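Local coordinates for protein esterase (Rhizomucor miehei CAU432, PDB 4WY8) that hydrolyses carboxylic esters, as a carboxylesterase of the alpha/beta-hydrolase fold, probably through a serine nucleophile, at residues 174-179 / 234-239; 121-126 / 223-228; 70-75 / 151-156; 105-110 / 309-314. All coordinates share one frame; numbering follows the deposited sequence.

Contact 1 (174-179 / 234-239); sequences CIRAKQ and SIFACP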
loop_
_atom_site.group_PDB
_atom_site.type_symbol
_atom_site.label_atom_id
_atom_site.label_comp_id
_atom_site.label_asym_id
_atom_site.label_seq_id
_atom_site.Cartn_x
_atom_site.Cartn_y
_atom_site.Cartn_z
ATOM N N CYS A 174 5.769 7.403 20.364
ATOM C CA CYS A 174 6.065 8.631 19.606
ATOM C C CYS A 174 5.550 9.901 20.309
ATOM O O CYS A 174 6.333 10.864 20.506
ATOM C CB CYS A 174 5.483 8.555 18.192
ATOM S SG CYS A 174 6.434 7.442 17.129
ATOM N N ILE A 175 4.271 9.907 20.712
ATOM C CA ILE A 175 3.739 11.087 21.427
ATOM C C ILE A 175 4.566 11.399 22.693
ATOM O O ILE A 175 4.891 12.565 23.007
ATOM C CB ILE A 175 2.289 10.892 21.841
ATOM C CG1 ILE A 175 1.431 10.565 20.618
ATOM C CG2 ILE A 175 1.766 12.123 22.607
ATOM C CD1 ILE A 175 0.036 10.049 20.986
ATOM N N ARG A 176 4.910 10.346 23.420
ATOM C CA ARG A 176 5.685 10.497 24.637
ATOM C C ARG A 176 7.088 11.069 24.400
ATOM O O ARG A 176 7.514 11.968 25.119
ATOM C CB ARG A 176 5.793 9.161 25.361
ATOM C CG ARG A 176 6.463 9.323 26.687
ATOM C CD ARG A 176 5.539 10.067 27.649
ATOM N NE ARG A 176 6.302 10.652 28.742
ATOM C CZ ARG A 176 6.773 9.972 29.777
ATOM N NH1 ARG A 176 6.552 8.667 29.880
ATOM N NH2 ARG A 176 7.463 10.605 30.712
ATOM N N ALA A 177 7.796 10.565 23.393
ATOM C CA ALA A 177 9.114 11.093 23.085
ATOM C C ALA A 177 8.998 12.566 22.672
ATOM O O ALA A 177 9.862 13.377 22.991
ATOM C CB ALA A 177 9.791 10.271 21.970
ATOM N N LYS A 178 7.935 12.905 21.954
ATOM C CA LYS A 178 7.714 14.310 21.611
ATOM C C LYS A 178 7.588 15.164 22.875
ATOM O O LYS A 178 8.188 16.231 22.975
ATOM C CB LYS A 178 6.462 14.487 20.756
ATOM C CG LYS A 178 6.128 15.969 20.523
ATOM C CD LYS A 178 4.683 16.199 20.117
ATOM C CE LYS A 178 4.369 17.686 19.990
ATOM N NZ LYS A 178 2.938 17.929 19.613
ATOM N N GLN A 179 6.802 14.691 23.837
ATOM C CA GLN A 179 6.627 15.436 25.091
ATOM C C GLN A 179 7.929 15.595 25.906
ATOM O O GLN A 179 8.070 16.545 26.685
ATOM C CB GLN A 179 5.524 14.780 25.926
ATOM C CG GLN A 179 4.169 15.088 25.294
ATOM C CD GLN A 179 2.985 14.787 26.180
ATOM O OE1 GLN A 179 3.128 14.249 27.291
ATOM N NE2 GLN A 179 1.794 15.159 25.702
ATOM N N SER A 234 -6.521 8.558 29.244
ATOM C CA SER A 234 -5.175 9.045 28.908
ATOM C C SER A 234 -4.860 8.875 27.410
ATOM O O SER A 234 -5.146 7.830 26.829
ATOM C CB SER A 234 -4.127 8.301 29.719
ATOM O OG SER A 234 -2.835 8.494 29.152
ATOM N N ILE A 235 -4.224 9.868 26.795
ATOM C CA ILE A 235 -3.918 9.782 25.365
ATOM C C ILE A 235 -2.816 8.741 25.102
ATOM O O ILE A 235 -2.623 8.298 23.969
ATOM C CB ILE A 235 -3.528 11.167 24.781
ATOM C CG1 ILE A 235 -2.236 11.695 25.404
ATOM C CG2 ILE A 235 -4.701 12.205 24.960
ATOM C CD1 ILE A 235 -1.795 13.053 24.808
ATOM N N PHE A 236 -2.121 8.360 26.171
ATOM C CA PHE A 236 -1.072 7.354 26.145
ATOM C C PHE A 236 -1.630 5.923 26.219
ATOM O O PHE A 236 -0.896 4.936 26.053
ATOM C CB PHE A 236 -0.086 7.628 27.283
ATOM C CG PHE A 236 0.608 8.950 27.138
ATOM C CD1 PHE A 236 1.580 9.118 26.155
ATOM C CD2 PHE A 236 0.279 10.033 27.951
ATOM C CE1 PHE A 236 2.218 10.338 25.976
ATOM C CE2 PHE A 236 0.924 11.262 27.782
ATOM C CZ PHE A 236 1.894 11.408 26.795
ATOM N N ALA A 237 -2.941 5.837 26.422
ATOM C CA ALA A 237 -3.674 4.585 26.319
ATOM C C ALA A 237 -4.411 4.549 24.972
ATOM O O ALA A 237 -4.262 3.619 24.167
ATOM C CB ALA A 237 -4.671 4.467 27.472
ATOM N N CYS A 238 -5.176 5.608 24.726
ATOM C CA CYS A 238 -6.006 5.731 23.533
ATOM C C CYS A 238 -5.613 7.011 22.810
ATOM O O CYS A 238 -6.167 8.076 23.071
ATOM C CB CYS A 238 -7.488 5.763 23.897
ATOM S SG CYS A 238 -8.041 4.318 24.882
ATOM N N PRO A 239 -4.628 6.912 21.910
ATOM C CA PRO A 239 -4.117 8.111 21.236
ATOM C C PRO A 239 -5.136 8.781 20.320
ATOM O O PRO A 239 -4.909 9.922 19.926
ATOM C CB PRO A 239 -2.926 7.581 20.426
ATOM C CG PRO A 239 -3.168 6.076 20.302
ATOM C CD PRO A 239 -3.861 5.697 21.578
#

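Contact 2 (121-126 / 223-228); sequences SLSPEV and DHYIPD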
loop_
_atom_site.group_PDB
_atom_site.type_symbol
_atom_site.label_atom_id
_atom_site.label_comp_id
_atom_site.label_asym_id
_atom_site.label_seq_id
_atom_site.Cartn_x
_atom_site.Cartn_y
_atom_site.Cartn_z
ATOM N N SER A 121 6.842 -6.147 29.405
ATOM C CA SER A 121 6.083 -6.857 30.432
ATOM C C SER A 121 4.615 -6.938 30.056
ATOM O O SER A 121 3.976 -5.922 29.722
ATOM C CB SER A 121 6.251 -6.184 31.796
ATOM O OG SER A 121 7.629 -6.102 32.158
ATOM N N LEU A 122 4.076 -8.150 30.121
ATOM C CA LEU A 122 2.692 -8.380 29.718
ATOM C C LEU A 122 1.715 -8.169 30.871
ATOM O O LEU A 122 2.081 -8.269 32.047
ATOM C CB LEU A 122 2.539 -9.793 29.141
ATOM C CG LEU A 122 3.371 -10.000 27.870
ATOM C CD1 LEU A 122 3.314 -11.442 27.381
ATOM C CD2 LEU A 122 2.934 -9.021 26.772
ATOM N N SER A 123 0.473 -7.850 30.518
ATOM C CA SER A 123 -0.612 -7.701 31.492
ATOM C C SER A 123 -1.337 -9.045 31.654
ATOM O O SER A 123 -1.241 -9.894 30.772
ATOM C CB SER A 123 -1.581 -6.601 31.048
ATOM O OG SER A 123 -0.957 -5.333 31.129
ATOM N N PRO A 124 -2.050 -9.258 32.776
ATOM C CA PRO A 124 -2.315 -8.355 33.899
ATOM C C PRO A 124 -1.221 -8.345 34.961
ATOM O O PRO A 124 -1.422 -7.676 35.965
ATOM C CB PRO A 124 -3.598 -8.934 34.510
ATOM C CG PRO A 124 -3.419 -10.404 34.327
ATOM C CD PRO A 124 -2.717 -10.559 32.973
ATOM N N GLU A 125 -0.134 -9.097 34.794
ATOM C CA GLU A 125 0.915 -9.084 35.815
ATOM C C GLU A 125 1.448 -7.665 36.019
ATOM O O GLU A 125 1.878 -7.315 37.113
ATOM C CB GLU A 125 2.054 -10.030 35.462
ATOM C CG GLU A 125 1.697 -11.504 35.560
ATOM C CD GLU A 125 1.033 -12.017 34.290
ATOM O OE1 GLU A 125 0.614 -11.185 33.442
ATOM O OE2 GLU A 125 0.949 -13.257 34.126
ATOM N N VAL A 126 1.481 -6.868 34.951
ATOM C CA VAL A 126 1.658 -5.434 35.121
ATOM C C VAL A 126 0.467 -4.766 34.449
ATOM O O VAL A 126 -0.209 -5.391 33.644
ATOM C CB VAL A 126 3.008 -4.936 34.541
ATOM C CG1 VAL A 126 4.180 -5.712 35.180
ATOM C CG2 VAL A 126 3.040 -5.062 33.015
ATOM N N ASP A 223 -9.471 -4.970 29.714
ATOM C CA ASP A 223 -9.748 -5.177 31.135
ATOM C C ASP A 223 -8.492 -5.648 31.862
ATOM O O ASP A 223 -8.262 -5.277 33.011
ATOM C CB ASP A 223 -10.899 -6.170 31.347
ATOM C CG ASP A 223 -12.258 -5.533 31.146
ATOM O OD1 ASP A 223 -12.345 -4.288 31.232
ATOM O OD2 ASP A 223 -13.236 -6.273 30.893
ATOM N N HIS A 224 -7.676 -6.473 31.213
ATOM C CA HIS A 224 -6.387 -6.811 31.839
ATOM C C HIS A 224 -5.368 -5.653 31.845
ATOM O O HIS A 224 -4.584 -5.520 32.790
ATOM C CB HIS A 224 -5.741 -8.023 31.162
ATOM C CG HIS A 224 -6.355 -9.341 31.537
ATOM N ND1 HIS A 224 -6.441 -9.782 32.843
ATOM C CD2 HIS A 224 -6.865 -10.335 30.774
ATOM C CE1 HIS A 224 -6.995 -10.981 32.868
ATOM N NE2 HIS A 224 -7.269 -11.336 31.626
ATOM N N TYR A 225 -5.346 -4.850 30.778
ATOM C CA TYR A 225 -4.332 -3.783 30.610
ATOM C C TYR A 225 -4.627 -2.536 31.458
ATOM O O TYR A 225 -3.733 -1.977 32.109
ATOM C CB TYR A 225 -4.250 -3.403 29.120
ATOM C CG TYR A 225 -3.170 -2.420 28.672
ATOM C CD1 TYR A 225 -3.502 -1.303 27.901
ATOM C CD2 TYR A 225 -1.838 -2.642 28.955
ATOM C CE1 TYR A 225 -2.542 -0.422 27.459
ATOM C CE2 TYR A 225 -0.856 -1.768 28.510
ATOM C CZ TYR A 225 -1.220 -0.663 27.761
ATOM O OH TYR A 225 -0.253 0.214 27.315
ATOM N N ILE A 226 -5.886 -2.100 31.408
ATOM C CA ILE A 226 -6.358 -0.903 32.096
ATOM C C ILE A 226 -7.666 -1.210 32.805
ATOM O O ILE A 226 -8.743 -0.903 32.273
ATOM C CB ILE A 226 -6.578 0.262 31.101
ATOM C CG1 ILE A 226 -5.358 0.430 30.200
ATOM C CG2 ILE A 226 -6.809 1.575 31.827
ATOM C CD1 ILE A 226 -5.555 1.464 29.123
ATOM N N PRO A 227 -7.585 -1.803 34.007
ATOM C CA PRO A 227 -8.784 -2.238 34.744
ATOM C C PRO A 227 -9.772 -1.126 35.045
ATOM O O PRO A 227 -10.993 -1.299 34.917
ATOM C CB PRO A 227 -8.213 -2.790 36.059
ATOM C CG PRO A 227 -6.814 -3.199 35.715
ATOM C CD PRO A 227 -6.345 -2.162 34.714
ATOM N N ASP A 228 -9.249 0.019 35.454
ATOM C CA ASP A 228 -10.118 1.120 35.815
ATOM C C ASP A 228 -10.305 2.034 34.609
ATOM O O ASP A 228 -9.375 2.681 34.138
ATOM C CB ASP A 228 -9.562 1.807 37.061
ATOM C CG ASP A 228 -9.813 0.959 38.337
ATOM O OD1 ASP A 228 -10.851 0.251 38.383
ATOM O OD2 ASP A 228 -8.961 0.938 39.257
#

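Contact 3 (70-75 / 151-156); sequences ITRPLD and INVDPT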
loop_
_atom_site.group_PDB
_atom_site.type_symbol
_atom_site.label_atom_id
_atom_site.label_comp_id
_atom_site.label_asym_id
_atom_site.label_seq_id
_atom_site.Cartn_x
_atom_site.Cartn_y
_atom_site.Cartn_z
ATOM N N ILE A 70 17.561 -8.947 19.306
ATOM C CA ILE A 70 18.022 -8.233 18.131
ATOM C C ILE A 70 18.340 -9.181 16.992
ATOM O O ILE A 70 19.222 -10.041 17.117
ATOM C CB ILE A 70 19.266 -7.407 18.446
ATOM C CG1 ILE A 70 19.023 -6.570 19.702
ATOM C CG2 ILE A 70 19.655 -6.549 17.238
ATOM C CD1 ILE A 70 20.253 -5.869 20.210
ATOM N N THR A 71 17.657 -9.016 15.861
ATOM C CA THR A 71 17.938 -9.877 14.712
ATOM C C THR A 71 18.541 -9.058 13.568
ATOM O O THR A 71 18.158 -7.913 13.366
ATOM C CB THR A 71 16.648 -10.621 14.232
ATOM O OG1 THR A 71 15.586 -9.683 14.100
ATOM C CG2 THR A 71 16.214 -11.690 15.242
ATOM N N ARG A 72 19.514 -9.614 12.847
ATOM C CA ARG A 72 20.037 -8.940 11.654
ATOM C C ARG A 72 20.349 -9.940 10.544
ATOM O O ARG A 72 20.487 -11.124 10.819
ATOM C CB ARG A 72 21.266 -8.068 12.004
ATOM C CG ARG A 72 22.113 -8.535 13.128
ATOM C CD ARG A 72 23.008 -7.413 13.713
ATOM N NE ARG A 72 23.979 -6.906 12.750
ATOM C CZ ARG A 72 24.357 -5.634 12.657
ATOM N NH1 ARG A 72 25.259 -5.278 11.745
ATOM N NH2 ARG A 72 23.836 -4.715 13.471
ATOM N N PRO A 73 20.467 -9.464 9.286
ATOM C CA PRO A 73 20.796 -10.429 8.231
ATOM C C PRO A 73 22.179 -11.022 8.483
ATOM O O PRO A 73 22.993 -10.374 9.157
ATOM C CB PRO A 73 20.788 -9.587 6.943
ATOM C CG PRO A 73 20.106 -8.289 7.296
ATOM C CD PRO A 73 20.366 -8.089 8.765
ATOM N N LEU A 74 22.412 -12.246 8.018
ATOM C CA LEU A 74 23.741 -12.853 8.060
ATOM C C LEU A 74 24.685 -12.041 7.191
ATOM O O LEU A 74 24.243 -11.344 6.273
ATOM C CB LEU A 74 23.686 -14.307 7.578
ATOM C CG LEU A 74 22.871 -15.286 8.424
ATOM C CD1 LEU A 74 22.876 -16.649 7.784
ATOM C CD2 LEU A 74 23.465 -15.371 9.814
ATOM N N ASP A 75 25.980 -12.105 7.486
ATOM C CA ASP A 75 26.972 -11.377 6.685
ATOM C C ASP A 75 26.773 -9.845 6.727
ATOM O O ASP A 75 26.865 -9.162 5.701
ATOM C CB ASP A 75 26.936 -11.885 5.231
ATOM C CG ASP A 75 27.264 -13.381 5.121
ATOM O OD1 ASP A 75 27.930 -13.919 6.031
ATOM O OD2 ASP A 75 26.837 -14.025 4.133
ATOM N N ILE A 151 25.878 -1.916 19.203
ATOM C CA ILE A 151 25.146 -2.960 18.473
ATOM C C ILE A 151 25.169 -2.740 16.963
ATOM O O ILE A 151 24.339 -3.293 16.253
ATOM C CB ILE A 151 23.671 -3.071 18.957
ATOM C CG1 ILE A 151 22.916 -1.748 18.752
ATOM C CG2 ILE A 151 23.620 -3.480 20.414
ATOM C CD1 ILE A 151 21.403 -1.873 18.957
ATOM N N ASN A 152 26.128 -1.945 16.479
ATOM C CA ASN A 152 26.280 -1.663 15.049
ATOM C C ASN A 152 25.004 -1.249 14.315
ATOM O O ASN A 152 24.712 -1.775 13.242
ATOM C CB ASN A 152 26.883 -2.878 14.331
ATOM C CG ASN A 152 28.404 -2.905 14.396
ATOM O OD1 ASN A 152 29.060 -1.878 14.216
ATOM N ND2 ASN A 152 28.970 -4.076 14.657
ATOM N N VAL A 153 24.284 -0.281 14.873
ATOM C CA VAL A 153 23.161 0.346 14.193
ATOM C C VAL A 153 23.369 1.860 14.110
ATOM O O VAL A 153 24.163 2.431 14.862
ATOM C CB VAL A 153 21.810 0.034 14.897
ATOM C CG1 VAL A 153 21.626 -1.465 15.066
ATOM C CG2 VAL A 153 21.720 0.747 16.231
ATOM N N ASP A 154 22.682 2.489 13.168
ATOM C CA ASP A 154 22.740 3.938 12.952
ATOM C C ASP A 154 21.537 4.644 13.539
ATOM O O ASP A 154 20.449 4.620 12.970
ATOM C CB ASP A 154 22.853 4.243 11.467
ATOM C CG ASP A 154 22.819 5.726 11.157
ATOM O OD1 ASP A 154 22.758 6.579 12.075
ATOM O OD2 ASP A 154 22.857 6.043 9.949
ATOM N N PRO A 155 21.749 5.319 14.670
ATOM C CA PRO A 155 20.621 5.927 15.379
ATOM C C PRO A 155 19.932 7.028 14.572
ATOM O O PRO A 155 18.803 7.385 14.922
ATOM C CB PRO A 155 21.261 6.467 16.677
ATOM C CG PRO A 155 22.733 6.638 16.346
ATOM C CD PRO A 155 23.049 5.564 15.330
ATOM N N THR A 156 20.552 7.540 13.514
ATOM C CA THR A 156 19.882 8.552 12.695
ATOM C C THR A 156 18.764 7.969 11.807
ATOM O O THR A 156 18.014 8.719 11.149
ATOM C CB THR A 156 20.896 9.331 11.813
ATOM O OG1 THR A 156 21.388 8.507 10.748
ATOM C CG2 THR A 156 22.046 9.817 12.680
#

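Contact 4 (105-110 / 309-314); sequences YELTVR and HIVAWL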
loop_
_atom_site.group_PDB
_atom_site.type_symbol
_atom_site.label_atom_id
_atom_site.label_comp_id
_atom_site.label_asym_id
_atom_site.label_seq_id
_atom_site.Cartn_x
_atom_site.Cartn_y
_atom_site.Cartn_z
ATOM N N TYR A 105 11.682 -12.072 11.326
ATOM C CA TYR A 105 12.776 -12.585 10.489
ATOM C C TYR A 105 12.633 -12.072 9.062
ATOM O O TYR A 105 13.639 -11.607 8.452
ATOM C CB TYR A 105 12.825 -14.119 10.486
ATOM C CG TYR A 105 13.385 -14.760 11.745
ATOM C CD1 TYR A 105 13.370 -14.091 12.965
ATOM C CD2 TYR A 105 13.914 -16.059 11.712
ATOM C CE1 TYR A 105 13.875 -14.699 14.129
ATOM C CE2 TYR A 105 14.422 -16.676 12.867
ATOM C CZ TYR A 105 14.397 -15.986 14.069
ATOM O OH TYR A 105 14.889 -16.575 15.222
ATOM N N GLU A 106 11.395 -12.104 8.540
ATOM C CA GLU A 106 11.169 -11.589 7.168
ATOM C C GLU A 106 11.485 -10.092 7.035
ATOM O O GLU A 106 12.107 -9.659 6.076
ATOM C CB GLU A 106 9.719 -11.843 6.728
ATOM C CG GLU A 106 9.409 -13.292 6.345
ATOM C CD GLU A 106 10.109 -13.777 5.063
ATOM O OE1 GLU A 106 10.574 -12.946 4.240
ATOM O OE2 GLU A 106 10.171 -15.014 4.870
ATOM N N LEU A 107 11.023 -9.303 7.992
ATOM C CA LEU A 107 11.296 -7.870 7.995
ATOM C C LEU A 107 12.809 -7.615 8.058
ATOM O O LEU A 107 13.360 -6.786 7.344
ATOM C CB LEU A 107 10.586 -7.224 9.184
ATOM C CG LEU A 107 10.693 -5.703 9.327
ATOM C CD1 LEU A 107 10.125 -4.928 8.098
ATOM C CD2 LEU A 107 10.028 -5.260 10.633
ATOM N N THR A 108 13.470 -8.360 8.925
ATOM C CA THR A 108 14.910 -8.289 9.075
ATOM C C THR A 108 15.613 -8.479 7.750
ATOM O O THR A 108 16.434 -7.628 7.365
ATOM C CB THR A 108 15.429 -9.349 10.056
ATOM O OG1 THR A 108 14.876 -9.115 11.366
ATOM C CG2 THR A 108 16.958 -9.322 10.093
ATOM N N VAL A 109 15.312 -9.564 7.029
ATOM C CA VAL A 109 16.107 -9.774 5.807
ATOM C C VAL A 109 15.618 -8.960 4.618
ATOM O O VAL A 109 16.408 -8.619 3.721
ATOM C CB VAL A 109 16.153 -11.259 5.381
ATOM C CG1 VAL A 109 16.723 -12.113 6.530
ATOM C CG2 VAL A 109 14.759 -11.746 5.013
ATOM N N ARG A 110 14.338 -8.604 4.595
ATOM C CA ARG A 110 13.851 -7.808 3.471
ATOM C C ARG A 110 14.316 -6.358 3.597
ATOM O O ARG A 110 14.672 -5.744 2.617
ATOM C CB ARG A 110 12.332 -7.873 3.364
ATOM C CG ARG A 110 11.812 -9.251 2.954
ATOM C CD ARG A 110 10.301 -9.217 2.780
ATOM N NE ARG A 110 9.692 -10.544 2.866
ATOM C CZ ARG A 110 8.516 -10.866 2.329
ATOM N NH1 ARG A 110 7.821 -9.955 1.645
ATOM N NH2 ARG A 110 8.025 -12.093 2.491
ATOM N N HIS A 309 5.735 -3.643 0.935
ATOM C CA HIS A 309 5.295 -2.258 1.010
ATOM C C HIS A 309 5.968 -1.476 2.140
ATOM O O HIS A 309 6.540 -0.391 1.922
ATOM C CB HIS A 309 3.791 -2.236 1.177
ATOM C CG HIS A 309 3.209 -0.868 1.160
ATOM N ND1 HIS A 309 1.862 -0.640 1.308
ATOM C CD2 HIS A 309 3.791 0.345 0.992
ATOM C CE1 HIS A 309 1.632 0.663 1.224
ATOM N NE2 HIS A 309 2.784 1.278 1.039
ATOM N N ILE A 310 5.897 -2.028 3.347
ATOM C CA ILE A 310 6.552 -1.432 4.504
ATOM C C ILE A 310 8.033 -1.195 4.239
ATOM O O ILE A 310 8.574 -0.146 4.579
ATOM C CB ILE A 310 6.399 -2.333 5.755
ATOM C CG1 ILE A 310 4.942 -2.314 6.245
ATOM C CG2 ILE A 310 7.312 -1.884 6.893
ATOM C CD1 ILE A 310 4.663 -3.361 7.293
ATOM N N VAL A 311 8.686 -2.169 3.618
ATOM C CA VAL A 311 10.095 -2.032 3.322
ATOM C C VAL A 311 10.348 -0.915 2.315
ATOM O O VAL A 311 11.283 -0.129 2.495
ATOM C CB VAL A 311 10.670 -3.355 2.801
ATOM C CG1 VAL A 311 12.106 -3.151 2.257
ATOM C CG2 VAL A 311 10.643 -4.380 3.915
ATOM N N ALA A 312 9.520 -0.817 1.271
ATOM C CA ALA A 312 9.680 0.283 0.308
ATOM C C ALA A 312 9.553 1.652 0.997
ATOM O O ALA A 312 10.323 2.596 0.735
ATOM C CB ALA A 312 8.649 0.160 -0.812
ATOM N N TRP A 313 8.570 1.758 1.872
ATOM C CA TRP A 313 8.343 2.999 2.623
ATOM C C TRP A 313 9.473 3.345 3.580
ATOM O O TRP A 313 9.829 4.516 3.712
ATOM C CB TRP A 313 7.042 2.903 3.390
ATOM C CG TRP A 313 6.665 4.126 4.169
ATOM C CD1 TRP A 313 5.890 5.170 3.747
ATOM C CD2 TRP A 313 7.011 4.404 5.532
ATOM N NE1 TRP A 313 5.743 6.090 4.767
ATOM C CE2 TRP A 313 6.430 5.647 5.866
ATOM C CE3 TRP A 313 7.775 3.730 6.492
ATOM C CZ2 TRP A 313 6.576 6.222 7.130
ATOM C CZ3 TRP A 313 7.918 4.304 7.755
ATOM C CH2 TRP A 313 7.317 5.542 8.061
ATOM N N LEU A 314 10.011 2.332 4.265
ATOM C CA LEU A 314 11.186 2.497 5.121
ATOM C C LEU A 314 12.385 2.967 4.309
ATOM O O LEU A 314 13.147 3.835 4.749
ATOM C CB LEU A 314 11.551 1.190 5.834
ATOM C CG LEU A 314 10.779 0.613 7.024
ATOM C CD1 LEU A 314 11.274 -0.802 7.368
ATOM C CD2 LEU A 314 10.965 1.527 8.214
#

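Contact 1 (174-179 / 234-239)
F236 has CG anti to its own carbonyl carbon (chi1 -63°), and from there its ring runs up to the helix flank made by I175, R176 and Q179. R176 has CG anti to the backbone N, and the bend at chi2 (70°) places CD 3.7 Å from CE1 of F236, the two side chains crossing at about a right angle; the backbone N of R176 faces the same edge near the ring plane. Q179 meets the ring tip to tip. Its OE1 lies at the edge, near the ring plane and 3.1 Å from CZ of F236, where C-H groups can carry a slight positive charge; the amide and ring planes are nearly perpendicular (84°). I175 comes in obliquely, CG2 3.8 Å from CE1 of F236.

This helix, 165-179, is the one that leaves the probable nucleophile elbow in the alpha/beta-hydrolase fold, and the contact ties its C-terminal end to the loop between helices 215-225 and 244-247. That loop is shaped locally by an ST turn, S234 OG accepting from F236 N at 3.1 Å. I235 lays CG1 over one face of the F236 ring, toward the rim. Deeper in, CD1 of I175 reaches CB of P239 at 3.9 Å; Y270 of helix 264-276 touches both of them, and L132 of helix 130-143 touches F236.

Contact 2 (121-126 / 223-228)
P124 packs on H224, the two side chains lying side by side and pointing the same way. The pyrrolidine leans on the imidazole near ND1, which has CB of P124 at 3.4 Å and CG of P124 equally near. CD of P124 makes an off-centre CH-pi contact, 4.2 Å from the centroid of the H224 ring and 29° off its normal. The peptide bond before P124 is cis, a sharp bend in the loop that follows strand 114-118. P27 of helix 27-39 touches both P124 and H224, and W220 meets the H224 ring edge-to-face.

Next come the contacts of S123 with the last turn of helix 215-225. CB of S123 sits 3.6 Å from the carbonyl O of H224. OG of S123, set beside its own backbone N (chi1 -69°), lies at the edge of the Y225 ring, near its plane and 3.6 Å from CD2 of Y225. W92 stacks with the Y225 ring; it follows the HGGG sequence known from hormone-sensitive-lipase-like esterases, and its backbone also bonds S123.

As for hydrogen bonds, S123 OG donates to V126 O at 2.6 Å, tilted 33° from the carbonyl plane, which closes the bend around P124. H224 O accepts from R127 NH1. With S123 OG and H224 O engaged in this way, the two segments meet by van der Waals and CH-pi contact, while R127 and F128, just further along the loop, tie it to H224 and Y225 by hydrogen bonds.

Contact 3 (70-75 / 151-156)
R72 and N152 form the tight part of this contact. NH2 of R72 donates to the backbone O of N152 at 3.1 Å, and the bond is straight, with an N-H...O angle of 180°. The acceptor lies in the guanidinium plane, at its edge, but NH2 itself stands above the carbonyl plane of N152. The carbonyl O of I151 is nearly as close to NH2 of R72 at 3.2 Å, though the angle is too poor for a bond; two carbonyl oxygens beside one cationic nitrogen would still stabilise its charge. The bend at chi3 (-63°) sets NE off the extended line of the R72 chain, and the other end of the guanidinium is held too: NH1 bonds to Q79 O and T76 O, in the turn after the strand.

Those carbonyls of I151 and N152 are presented by a helix end. N152, with positive phi, is the C-prime residue of the Schellman motif that terminates helix 145-150, and from here the chain runs on toward strand 159-163 of the central sheet. Strand 65-73 is thus joined to the approach of a parallel strand that is not its neighbour in the sheet. Backbone bonds of N152 and D154 to L81 brace the same loop.

Away from the guanidinium the packing is sparser. I70 and I151 cross at about a right angle and meet only through their methyls, CD1 of I70 being 4.1 Å from CG2 of I151. NH2 of R72 has looser neighbours as well: CG1 of V153 at 4.2 Å and, on the partly exposed margin, CB of N152 at 3.7 Å.

Contact 4 (105-110 / 309-314)
I310 opens the contact on helix 301-322 with its CG2 methyl, 4.3 Å from CD1 of L107; its other neighbours, L254, I256 and I191, belong to the central sheet. V311 follows and does most of the work. Its CG1, anti to the backbone N (chi1 170°), sits 3.7 Å from the carbonyl O of R110, while its CG2 rests 3.9 Å from CB of R110 and also touches L107. A turn later L314 brings CD1 to 4.3 Å from the same L107 CD1, so one leucine methyl is met by I310, V311 and L314.

The base of R110 packs on V311, and its guanidinium reaches back along helix 301-322 to D308, a salt bridge through NH1, and to S304. NE of R110 bonds E106 OE1 at 2.9 Å, one turn back on its own helix.

The axes approach to 10.4 Å and cross at -41°. H309, beside I310, turns elsewhere and stacks on H309 of the second subunit, so helix 301-322 also lies at the dimer interface. The first helix after the early strands and the C-terminal helix lie together on one face of the central sheet, as helices A and F do in the canonical alpha/beta-hydrolase fold.

How the contacts relate
The four contacts fall into two pairs. Contacts 1 and 2 have centres 18 Å apart and touch directly, A237 CB lying 3.5 Å from I226 CD1. Contacts 3 and 4, with centres 14 Å apart, meet where T71 OG1 approaches T108 OG1 at 2.9 Å, probably a hydrogen bond between strand 65-73 and helix 101-111. Contacts 2 and 4 lie on opposite sides of the chain's centre, about 31 Å apart between centres, and contacts 1 and 2 are nested in the loop that contact 4 closes. The probable catalytic triad is S164, H291 and D261; segment 174-179 of contact 1 lies on the helix that follows S164, and segment 309-314 of contact 4 on the helix after H291.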